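Local structure of aspergillopepsin-2 heavy chain (Aspergillus niger var. macrosporus, 1Y43) at residues Ser76-Asn81 with Gly85-His90; Trp107-Phe112 with Ala122-Val127; Thr159-Ser162 with Ser167-Val170. The protein forms the heavy chain of an acid endopeptidase of the glutamic peptidase G1 family, which cleaves proteins, probably acting together with a separate light chain. All coordinates share one frame; numbering follows the deposited sequence.

Contact 1. Residues Ser76-Asn81 with Gly85-His90; sequences SATVEN and GQSVTH
The two side-chain amides of Asn81 and Gln86 lie side by side at the turn end of this antiparallel beta hairpin, pointing the same way with their planes 50° apart. Their nitrogens do not bond to each other; Asn81 ND2 to Gln86 NE2 is 4.0 Å, and both donate to the backbone oxygen of Thr56. Asn81 ND2 also reaches Asp61, Gln86 NE2 reaches Thr84, and Asn81 OD1 accepts from the backbone N of Thr84, so the pair ties the turn to a neighbouring loop. At the other end, the His90 ring stacks on Tyr42 and meets Phe92 edge-to-face. Between these ends Ala77, Val79 and Val88 occupy the same sheet face; Val79 CB lies 4.0 Å from Val88 CG2, and Phe52 packs against both valines. The backbone pairs support this register: Val79 N to Val88 O and Val88 N to Val79 O are each 3.0 Å, both close to straight. Gly85 and Gln86 both face Asn81, forming a G1 beta bulge in which Asn81 O receives two weak bonds. Thr78, Glu80, Ser87 and Thr89 line the opposite face. Thr78 places OG1 beside its backbone N (chi1 -61°), and Thr89 does likewise; the two hydroxyls meet in a short hydrogen bond, Thr78 OG1 to Thr89 OG1 at 2.7 Å.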
ATOM      1  N   SER B  76      -8.292  11.731   4.168  1.00  4.50           N
ATOM      2  CA  SER B  76      -7.581  12.102   2.959  1.00  3.41           C
ATOM      3  C   SER B  76      -6.493  11.090   2.595  1.00  4.60           C
ATOM      4  O   SER B  76      -6.052  10.278   3.425  1.00  4.32           O
ATOM      5  CB  SER B  76      -6.941  13.488   3.135  1.00  5.08           C
ATOM      6  OG  SER B  76      -5.997  13.476   4.198  1.00  6.66           O
ATOM      7  N   ALA B  77      -6.079  11.147   1.339  1.00  4.05           N
ATOM      8  CA  ALA B  77      -5.028  10.289   0.827  1.00  4.16           C
ATOM      9  C   ALA B  77      -4.058  11.231   0.131  1.00  4.02           C
ATOM     10  O   ALA B  77      -4.490  12.059  -0.681  1.00  5.43           O
ATOM     11  CB  ALA B  77      -5.598   9.281  -0.163  1.00  3.94           C
ATOM     12  N   THR B  78      -2.772  11.090   0.426  1.00  4.06           N
ATOM     13  CA  THR B  78      -1.759  11.948  -0.166  1.00  4.51           C
ATOM     14  C   THR B  78      -0.585  11.165  -0.715  1.00  5.08           C
ATOM     15  O   THR B  78      -0.099  10.218  -0.077  1.00  4.78           O
ATOM     16  CB  THR B  78      -1.224  12.942   0.878  1.00  5.76           C
ATOM     17  OG1 THR B  78      -2.302  13.771   1.343  1.00  6.27           O
ATOM     18  CG2 THR B  78      -0.095  13.807   0.298  1.00  6.73           C
ATOM     19  N   VAL B  79      -0.157  11.551  -1.920  1.00  4.79           N
ATOM     20  CA  VAL B  79       0.994  10.949  -2.587  1.00  4.94           C
ATOM     21  C   VAL B  79       1.946  12.089  -2.937  1.00  5.26           C
ATOM     22  O   VAL B  79       1.573  13.049  -3.631  1.00  5.91           O
ATOM     23  CB  VAL B  79       0.614  10.203  -3.900  1.00  5.39           C
ATOM     24  CG1 VAL B  79       1.880   9.718  -4.616  1.00  6.16           C
ATOM     25  CG2 VAL B  79      -0.306   9.017  -3.597  1.00  6.28           C
ATOM     26  N   GLU B  80       3.149  12.022  -2.398  1.00  5.21           N
ATOM     27  CA  GLU B  80       4.133  13.043  -2.668  1.00  5.68           C
ATOM     28  C   GLU B  80       5.333  12.417  -3.344  1.00  5.39           C
ATOM     29  O   GLU B  80       5.856  11.407  -2.879  1.00  6.22           O
ATOM     30  CB  GLU B  80       4.590  13.683  -1.368  1.00  8.52           C
ATOM     31  CG  GLU B  80       5.628  14.772  -1.566  1.00 13.62           C
ATOM     32  CD  GLU B  80       6.106  15.387  -0.253  1.00 17.67           C
ATOM     33  OE1 GLU B  80       5.894  14.778   0.831  1.00 17.40           O
ATOM     34  OE2 GLU B  80       6.727  16.478  -0.310  1.00 20.69           O
ATOM     35  N   ASN B  81       5.721  12.976  -4.480  1.00  4.92           N
ATOM     36  CA  ASN B  81       6.900  12.498  -5.178  1.00  5.28           C
ATOM     37  C   ASN B  81       8.008  13.436  -4.704  1.00  6.01           C
ATOM     38  O   ASN B  81       8.112  14.578  -5.165  1.00  6.96           O
ATOM     39  CB  ASN B  81       6.713  12.602  -6.687  1.00  5.67           C
ATOM     40  CG  ASN B  81       7.869  12.001  -7.449  1.00  5.73           C
ATOM     41  OD1 ASN B  81       9.021  12.052  -6.996  1.00  7.14           O
ATOM     42  ND2 ASN B  81       7.580  11.426  -8.603  1.00  5.70           N
ATOM     43  N   GLY B  85       9.139  16.964  -6.326  1.00  9.44           N
ATOM     44  CA  GLY B  85       8.470  18.011  -5.572  1.00  9.95           C
ATOM     45  C   GLY B  85       6.959  18.071  -5.772  1.00 11.47           C
ATOM     46  O   GLY B  85       6.328  19.026  -5.316  1.00 13.76           O
ATOM     47  N   GLN B  86       6.373  17.085  -6.454  1.00 11.21           N
ATOM     48  CA  GLN B  86       4.918  17.056  -6.713  1.00 11.39           C
ATOM     49  C   GLN B  86       4.192  16.418  -5.521  1.00 10.85           C
ATOM     50  O   GLN B  86       4.665  15.441  -4.958  1.00 11.44           O
ATOM     51  CB  GLN B  86       4.565  16.218  -7.960  1.00 12.91           C
ATOM     52  CG  GLN B  86       5.025  16.732  -9.336  1.00 17.58           C
ATOM     53  CD  GLN B  86       4.920  15.643 -10.429  1.00 19.27           C
ATOM     54  OE1 GLN B  86       4.262  15.824 -11.455  1.00 21.83           O
ATOM     55  NE2 GLN B  86       5.560  14.498 -10.190  1.00 20.75           N
ATOM     56  N   SER B  87       3.011  16.928  -5.200  1.00 10.03           N
ATOM     57  CA  SER B  87       2.224  16.409  -4.092  1.00 10.00           C
ATOM     58  C   SER B  87       0.762  16.550  -4.462  1.00  9.42           C
ATOM     59  O   SER B  87       0.350  17.601  -4.972  1.00 10.45           O
ATOM     60  CB  SER B  87       2.528  17.205  -2.822  1.00 10.66           C
ATOM     61  OG  SER B  87       1.873  16.666  -1.691  1.00 15.32           O
ATOM     62  N   VAL B  88       0.002  15.472  -4.291  1.00  7.03           N
ATOM     63  CA  VAL B  88      -1.427  15.467  -4.592  1.00  7.51           C
ATOM     64  C   VAL B  88      -2.179  14.864  -3.409  1.00  6.55           C
ATOM     65  O   VAL B  88      -1.709  13.913  -2.776  1.00  6.68           O
ATOM     66  CB  VAL B  88      -1.766  14.659  -5.901  1.00  7.97           C
ATOM     67  CG1 VAL B  88      -1.188  15.364  -7.134  1.00  9.34           C
ATOM     68  CG2 VAL B  88      -1.214  13.237  -5.834  1.00  8.90           C
ATOM     69  N   THR B  89      -3.337  15.438  -3.104  1.00  6.75           N
ATOM     70  CA  THR B  89      -4.154  14.956  -1.997  1.00  6.92           C
ATOM     71  C   THR B  89      -5.598  14.876  -2.417  1.00  7.51           C
ATOM     72  O   THR B  89      -6.091  15.794  -3.068  1.00  8.18           O
ATOM     73  CB  THR B  89      -4.103  15.916  -0.748  1.00  7.41           C
ATOM     74  OG1 THR B  89      -2.765  15.974  -0.228  1.00  7.75           O
ATOM     75  CG2 THR B  89      -5.060  15.428   0.377  1.00  6.10           C
ATOM     76  N   HIS B  90      -6.261  13.778  -2.071  1.00  6.47           N
ATOM     77  CA  HIS B  90      -7.686  13.636  -2.334  1.00  5.49           C
ATOM     78  C   HIS B  90      -8.360  13.662  -0.969  1.00  5.48           C
ATOM     79  O   HIS B  90      -7.993  12.887  -0.083  1.00  4.78           O
ATOM     80  CB  HIS B  90      -8.043  12.321  -3.025  1.00  6.45           C
ATOM     81  CG  HIS B  90      -9.510  12.182  -3.273  1.00  7.04           C
ATOM     82  ND1 HIS B  90     -10.137  12.749  -4.358  1.00  8.47           N
ATOM     83  CD2 HIS B  90     -10.501  11.619  -2.524  1.00  8.04           C
ATOM     84  CE1 HIS B  90     -11.438  12.554  -4.271  1.00  8.26           C
ATOM     85  NE2 HIS B  90     -11.678  11.871  -3.165  1.00  9.64           N
TER

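Contact 2. Residues Trp107-Phe112 with Ala122-Val127; sequences WIVEDF and ADFGSV
Val109 meets Phe124 and Val127 in a buried apolar contact between the 104-114 strand and the segment entering the 126-136 strand, which belong to different sheets of the beta-sandwich fold of peptidase G1 enzymes. From the Val109 backbone, CB points toward 122-127 and its two methyls divide the work. CG1, anti to the backbone N (chi1 172°), reaches the Phe124 ring and is 3.9 Å from both Phe124 CE2 and Phe124 CZ. It sits 4.2 Å from the Phe124 ring centroid and 28° off the normal, an off-centre CH-pi contact. CG2 turns instead to Val127, where Val109 CG2 to Val127 CB is 4.1 Å. Val170 also touches Val109 and Phe124, adding a further apolar side chain from strand 168-172. The backbones remain well apart, with 7.9 Å between Val109 CA and Val127 CA, so side chains alone make this join. On its own strand, Val109 lies among residues 107-110 that pair antiparallel with a strand of another protein chain, extending the sheet across the interface. Phe124 is the middle residue of an Asx turn: Asp123 OD1 accepts from Gly125 N at 3.0 Å, and the donor approaches nearly in line with the carboxylate C-O bond.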
ATOM      1  N   TRP B 107       1.355  -1.472   5.763  1.00  2.62           N
ATOM      2  CA  TRP B 107       2.309  -1.117   4.709  1.00  2.46           C
ATOM      3  C   TRP B 107       2.310  -2.395   3.879  1.00  3.36           C
ATOM      4  O   TRP B 107       2.830  -3.428   4.321  1.00  3.64           O
ATOM      5  CB  TRP B 107       3.693  -0.852   5.314  1.00  3.68           C
ATOM      6  CG  TRP B 107       3.696   0.299   6.287  1.00  4.39           C
ATOM      7  CD1 TRP B 107       3.929   1.613   5.999  1.00  3.77           C
ATOM      8  CD2 TRP B 107       3.414   0.228   7.696  1.00  4.56           C
ATOM      9  NE1 TRP B 107       3.801   2.363   7.155  1.00  4.72           N
ATOM     10  CE2 TRP B 107       3.494   1.549   8.197  1.00  5.40           C
ATOM     11  CE3 TRP B 107       3.104  -0.823   8.571  1.00  6.11           C
ATOM     12  CZ2 TRP B 107       3.263   1.843   9.556  1.00  5.49           C
ATOM     13  CZ3 TRP B 107       2.876  -0.524   9.917  1.00  6.86           C
ATOM     14  CH2 TRP B 107       2.958   0.800  10.391  1.00  5.46           C
ATOM     15  N   ILE B 108       1.761  -2.320   2.666  1.00  3.59           N
ATOM     16  CA  ILE B 108       1.565  -3.516   1.849  1.00  3.79           C
ATOM     17  C   ILE B 108       2.001  -3.463   0.382  1.00  4.16           C
ATOM     18  O   ILE B 108       1.967  -2.409  -0.243  1.00  3.87           O
ATOM     19  CB  ILE B 108       0.020  -3.838   1.835  1.00  4.62           C
ATOM     20  CG1 ILE B 108      -0.516  -4.056   3.262  1.00  5.21           C
ATOM     21  CG2 ILE B 108      -0.312  -5.025   0.934  1.00  4.75           C
ATOM     22  CD1 ILE B 108      -0.026  -5.335   3.938  1.00  5.12           C
ATOM     23  N   VAL B 109       2.491  -4.610  -0.106  1.00  3.79           N
ATOM     24  CA  VAL B 109       2.808  -4.810  -1.515  1.00  3.72           C
ATOM     25  C   VAL B 109       1.754  -5.873  -1.885  1.00  4.27           C
ATOM     26  O   VAL B 109       1.682  -6.951  -1.278  1.00  3.71           O
ATOM     27  CB  VAL B 109       4.242  -5.319  -1.763  1.00  4.18           C
ATOM     28  CG1 VAL B 109       4.410  -5.691  -3.225  1.00  5.98           C
ATOM     29  CG2 VAL B 109       5.253  -4.233  -1.408  1.00  4.47           C
ATOM     30  N   GLU B 110       0.921  -5.557  -2.862  1.00  4.37           N
ATOM     31  CA  GLU B 110      -0.176  -6.436  -3.229  1.00  4.63           C
ATOM     32  C   GLU B 110      -0.229  -6.927  -4.663  1.00  5.05           C
ATOM     33  O   GLU B 110       0.238  -6.254  -5.592  1.00  5.55           O
ATOM     34  CB  GLU B 110      -1.491  -5.709  -2.919  1.00  5.41           C
ATOM     35  CG  GLU B 110      -2.752  -6.428  -3.385  1.00  7.30           C
ATOM     36  CD  GLU B 110      -4.041  -5.687  -3.050  1.00  9.72           C
ATOM     37  OE1 GLU B 110      -4.008  -4.642  -2.375  1.00 10.83           O
ATOM     38  OE2 GLU B 110      -5.106  -6.166  -3.468  1.00 11.73           O
ATOM     39  N   ASP B 111      -0.784  -8.127  -4.820  1.00  5.10           N
ATOM     40  CA  ASP B 111      -1.030  -8.692  -6.136  1.00  5.50           C
ATOM     41  C   ASP B 111      -2.539  -8.410  -6.248  1.00  6.37           C
ATOM     42  O   ASP B 111      -3.357  -9.110  -5.649  1.00  7.56           O
ATOM     43  CB  ASP B 111      -0.753 -10.202  -6.153  1.00  6.30           C
ATOM     44  CG  ASP B 111      -0.942 -10.811  -7.541  1.00  6.56           C
ATOM     45  OD1 ASP B 111      -1.308 -10.065  -8.475  1.00  7.87           O
ATOM     46  OD2 ASP B 111      -0.728 -12.023  -7.708  1.00  7.60           O
ATOM     47  N   PHE B 112      -2.897  -7.337  -6.946  1.00  7.10           N
ATOM     48  CA  PHE B 112      -4.297  -6.935  -7.057  1.00  7.50           C
ATOM     49  C   PHE B 112      -5.152  -7.718  -8.058  1.00  8.76           C
ATOM     50  O   PHE B 112      -4.634  -8.376  -8.954  1.00  8.18           O
ATOM     51  CB  PHE B 112      -4.385  -5.422  -7.303  1.00  7.24           C
ATOM     52  CG  PHE B 112      -3.655  -4.940  -8.533  1.00  7.06           C
ATOM     53  CD1 PHE B 112      -4.294  -4.933  -9.767  1.00  8.10           C
ATOM     54  CD2 PHE B 112      -2.339  -4.464  -8.455  1.00  7.05           C
ATOM     55  CE1 PHE B 112      -3.656  -4.444 -10.905  1.00  7.82           C
ATOM     56  CE2 PHE B 112      -1.691  -3.972  -9.586  1.00  7.52           C
ATOM     57  CZ  PHE B 112      -2.348  -3.966 -10.818  1.00  7.46           C
ATOM     58  N   ALA B 122       4.372  -9.180 -10.790  1.00  5.69           N
ATOM     59  CA  ALA B 122       5.676  -8.714 -11.254  1.00  5.21           C
ATOM     60  C   ALA B 122       6.830  -8.949 -10.269  1.00  5.45           C
ATOM     61  O   ALA B 122       6.637  -8.958  -9.053  1.00  5.22           O
ATOM     62  CB  ALA B 122       5.599  -7.229 -11.595  1.00  4.76           C
ATOM     63  N   ASP B 123       8.028  -9.159 -10.814  1.00  5.54           N
ATOM     64  CA  ASP B 123       9.228  -9.289  -9.985  1.00  6.00           C
ATOM     65  C   ASP B 123       9.696  -7.836  -9.821  1.00  5.84           C
ATOM     66  O   ASP B 123      10.221  -7.226 -10.751  1.00  6.18           O
ATOM     67  CB  ASP B 123      10.309 -10.110 -10.688  1.00  6.60           C
ATOM     68  CG  ASP B 123      11.578 -10.244  -9.856  1.00  7.90           C
ATOM     69  OD1 ASP B 123      11.744  -9.526  -8.843  1.00  8.29           O
ATOM     70  OD2 ASP B 123      12.422 -11.082 -10.215  1.00 10.05           O
ATOM     71  N   PHE B 124       9.466  -7.282  -8.638  1.00  6.37           N
ATOM     72  CA  PHE B 124       9.831  -5.899  -8.324  1.00  5.89           C
ATOM     73  C   PHE B 124      11.155  -5.792  -7.565  1.00  7.17           C
ATOM     74  O   PHE B 124      11.504  -4.710  -7.091  1.00  7.52           O
ATOM     75  CB  PHE B 124       8.712  -5.252  -7.486  1.00  6.56           C
ATOM     76  CG  PHE B 124       8.289  -6.090  -6.303  1.00  5.25           C
ATOM     77  CD1 PHE B 124       8.985  -6.032  -5.102  1.00  5.51           C
ATOM     78  CD2 PHE B 124       7.219  -6.975  -6.406  1.00  5.84           C
ATOM     79  CE1 PHE B 124       8.629  -6.853  -4.030  1.00  4.78           C
ATOM     80  CE2 PHE B 124       6.863  -7.793  -5.338  1.00  5.76           C
ATOM     81  CZ  PHE B 124       7.564  -7.728  -4.153  1.00  5.29           C
ATOM     82  N   GLY B 125      11.861  -6.913  -7.409  1.00  6.56           N
ATOM     83  CA  GLY B 125      13.114  -6.909  -6.681  1.00  7.78           C
ATOM     84  C   GLY B 125      12.808  -6.833  -5.204  1.00  7.53           C
ATOM     85  O   GLY B 125      12.514  -7.839  -4.567  1.00  8.75           O
ATOM     86  N   SER B 126      12.792  -5.621  -4.674  1.00  8.22           N
ATOM     87  CA  SER B 126      12.503  -5.414  -3.265  1.00  9.88           C
ATOM     88  C   SER B 126      11.892  -4.028  -3.101  1.00  9.51           C
ATOM     89  O   SER B 126      12.132  -3.140  -3.931  1.00 10.46           O
ATOM     90  CB  SER B 126      13.802  -5.521  -2.461  1.00 11.75           C
ATOM     91  OG  SER B 126      13.532  -5.711  -1.103  1.00 18.70           O
ATOM     92  N   VAL B 127      11.022  -3.877  -2.109  1.00  8.05           N
ATOM     93  CA  VAL B 127      10.412  -2.588  -1.797  1.00  7.20           C
ATOM     94  C   VAL B 127      10.617  -2.391  -0.303  1.00  6.30           C
ATOM     95  O   VAL B 127      10.319  -3.284   0.494  1.00  6.84           O
ATOM     96  CB  VAL B 127       8.883  -2.544  -2.095  1.00  8.00           C
ATOM     97  CG1 VAL B 127       8.268  -1.283  -1.510  1.00  8.24           C
ATOM     98  CG2 VAL B 127       8.629  -2.584  -3.599  1.00  8.57           C
TER

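Contact 3. Residues Thr159-Ser162 with Ser167-Val170; sequences TETS and SVTV
Thr161 crosses Val170 at an angle, its hydroxyl oxygen lying over the two methyls: Thr161 OG1 is 3.7 Å from Val170 CG2 and slightly farther from CG1. The chi1 of -65° puts OG1 beside the backbone N and sends CG2 the other way, where Thr161 CG2 comes 4.2 Å from Val168 CG1. One branch of the threonine thus meets Val170 and the other Val168. Thr159 continues the row, with Thr159 CB 4.0 Å from Val170 CG1. These contacts belong to an antiparallel beta hairpin between strands 156-163 and 168-172, whose segment axes approach to 4.8 Å with their directions 167° apart. Thr161 and Val170 are a non-hydrogen-bonded pair, whereas Ser162 and Thr169 form the adjacent hydrogen-bonded pair. The latter has two nearly straight bonds: Ser162 N to Thr169 O is 2.9 Å, and Thr169 N to Ser162 O is 2.8 Å at 178°. On that face, Ser162 OG packs 3.7 Å from Thr169 CB, while the hydroxyl of Thr169 bonds to Thr128 on the next strand. The face bearing Thr159, Thr161, Val168 and Val170 packs against another protein chain. Its buried hydroxyls are satisfied within this chain: Thr159 OG1 and Thr161 OG1 both bond to Asp150 OD1, and Thr159 OG1 also bonds to the backbone N of Ile151. The threonines therefore join carbon packing across the hairpin to polar bonding with strand 147-153, which would limit the rotation of their hydroxyls and let these polar atoms be buried beside valines.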
ATOM      1  N   THR B 159       6.952 -13.998  -1.851  1.00  6.87           N
ATOM      2  CA  THR B 159       7.579 -12.884  -1.140  1.00  6.78           C
ATOM      3  C   THR B 159       8.142 -13.301   0.211  1.00  7.84           C
ATOM      4  O   THR B 159       7.741 -14.323   0.785  1.00  8.44           O
ATOM      5  CB  THR B 159       6.574 -11.709  -0.855  1.00  6.30           C
ATOM      6  OG1 THR B 159       5.530 -12.158   0.019  1.00  5.90           O
ATOM      7  CG2 THR B 159       5.954 -11.182  -2.139  1.00  5.48           C
ATOM      8  N   GLU B 160       9.077 -12.494   0.698  1.00  7.72           N
ATOM      9  CA  GLU B 160       9.684 -12.651   2.010  1.00  9.76           C
ATOM     10  C   GLU B 160       9.681 -11.238   2.607  1.00  8.56           C
ATOM     11  O   GLU B 160      10.212 -10.297   2.008  1.00  8.38           O
ATOM     12  CB  GLU B 160      11.116 -13.182   1.913  1.00 13.71           C
ATOM     13  CG  GLU B 160      11.192 -14.685   1.702  1.00 23.03           C
ATOM     14  CD  GLU B 160      12.609 -15.175   1.412  1.00 27.96           C
ATOM     15  OE1 GLU B 160      13.572 -14.372   1.585  1.00 31.84           O
ATOM     16  OE2 GLU B 160      12.766 -16.356   0.989  1.00 31.03           O
ATOM     17  N   THR B 161       9.085 -11.097   3.781  1.00  7.54           N
ATOM     18  CA  THR B 161       8.981  -9.801   4.419  1.00  7.88           C
ATOM     19  C   THR B 161       9.742  -9.749   5.734  1.00  8.77           C
ATOM     20  O   THR B 161       9.764 -10.723   6.486  1.00  9.15           O
ATOM     21  CB  THR B 161       7.485  -9.456   4.664  1.00  7.90           C
ATOM     22  OG1 THR B 161       6.821  -9.316   3.403  1.00  8.34           O
ATOM     23  CG2 THR B 161       7.331  -8.168   5.457  1.00  7.85           C
ATOM     24  N   SER B 162      10.408  -8.629   5.974  1.00  8.89           N
ATOM     25  CA  SER B 162      11.146  -8.418   7.217  1.00 11.06           C
ATOM     26  C   SER B 162      10.813  -7.003   7.711  1.00 11.26           C
ATOM     27  O   SER B 162      10.577  -6.088   6.910  1.00 10.28           O
ATOM     28  CB  SER B 162      12.661  -8.592   7.001  1.00 11.36           C
ATOM     29  OG  SER B 162      13.160  -7.730   5.998  1.00 16.08           O
ATOM     30  N   SER B 167      10.934   0.340   9.634  1.00  9.65           N
ATOM     31  CA  SER B 167      10.835   0.001   8.222  1.00  8.43           C
ATOM     32  C   SER B 167      10.231  -1.370   7.984  1.00  8.50           C
ATOM     33  O   SER B 167      10.112  -2.190   8.908  1.00  8.38           O
ATOM     34  CB  SER B 167      12.217   0.065   7.558  1.00  9.85           C
ATOM     35  OG  SER B 167      13.094  -0.940   8.059  1.00 11.32           O
ATOM     36  N   VAL B 168       9.796  -1.572   6.741  1.00  6.77           N
ATOM     37  CA  VAL B 168       9.209  -2.827   6.299  1.00  5.99           C
ATOM     38  C   VAL B 168       9.831  -3.105   4.930  1.00  6.15           C
ATOM     39  O   VAL B 168       9.783  -2.244   4.055  1.00  6.37           O
ATOM     40  CB  VAL B 168       7.678  -2.691   6.120  1.00  5.96           C
ATOM     41  CG1 VAL B 168       7.076  -4.015   5.657  1.00  6.79           C
ATOM     42  CG2 VAL B 168       7.028  -2.228   7.414  1.00  7.05           C
ATOM     43  N   THR B 169      10.421  -4.280   4.747  1.00  5.15           N
ATOM     44  CA  THR B 169      11.021  -4.638   3.471  1.00  5.97           C
ATOM     45  C   THR B 169      10.335  -5.885   2.920  1.00  5.66           C
ATOM     46  O   THR B 169      10.193  -6.878   3.634  1.00  6.67           O
ATOM     47  CB  THR B 169      12.541  -4.936   3.612  1.00  6.92           C
ATOM     48  OG1 THR B 169      13.231  -3.754   4.040  1.00  8.98           O
ATOM     49  CG2 THR B 169      13.126  -5.420   2.297  1.00  8.01           C
ATOM     50  N   VAL B 170       9.856  -5.796   1.685  1.00  4.67           N
ATOM     51  CA  VAL B 170       9.211  -6.917   1.012  1.00  5.33           C
ATOM     52  C   VAL B 170      10.090  -7.264  -0.178  1.00  4.89           C
ATOM     53  O   VAL B 170      10.360  -6.412  -1.027  1.00  4.75           O
ATOM     54  CB  VAL B 170       7.786  -6.559   0.484  1.00  4.18           C
ATOM     55  CG1 VAL B 170       7.157  -7.768  -0.215  1.00  4.95           C
ATOM     56  CG2 VAL B 170       6.903  -6.077   1.618  1.00  6.02           C
TER

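Contact 2 is buried, whereas contacts 1 and 3 are partly buried hairpins with exposed residues. Contacts 1 and 3 are each held by paired backbone hydrogen bonds of their own hairpin; contact 2 instead joins separate sheets through apolar side chains. Contacts 2 and 3 have centres 10 Å apart and meet directly on neighbouring strands 126-136 and 168-172: Val127 O to Val170 N is 2.8 Å, a probable hydrogen bond, and Ser126 OG to Val170 O, at 3.2 Å, is probably another. Contact 1 stands apart, across the centre of the chain, its own centre about 20 Å from that of contact 2 and 24 Å from that of contact 3. Another protein chain reaches contacts 2 and 3, but none in the assembly touches contact 1.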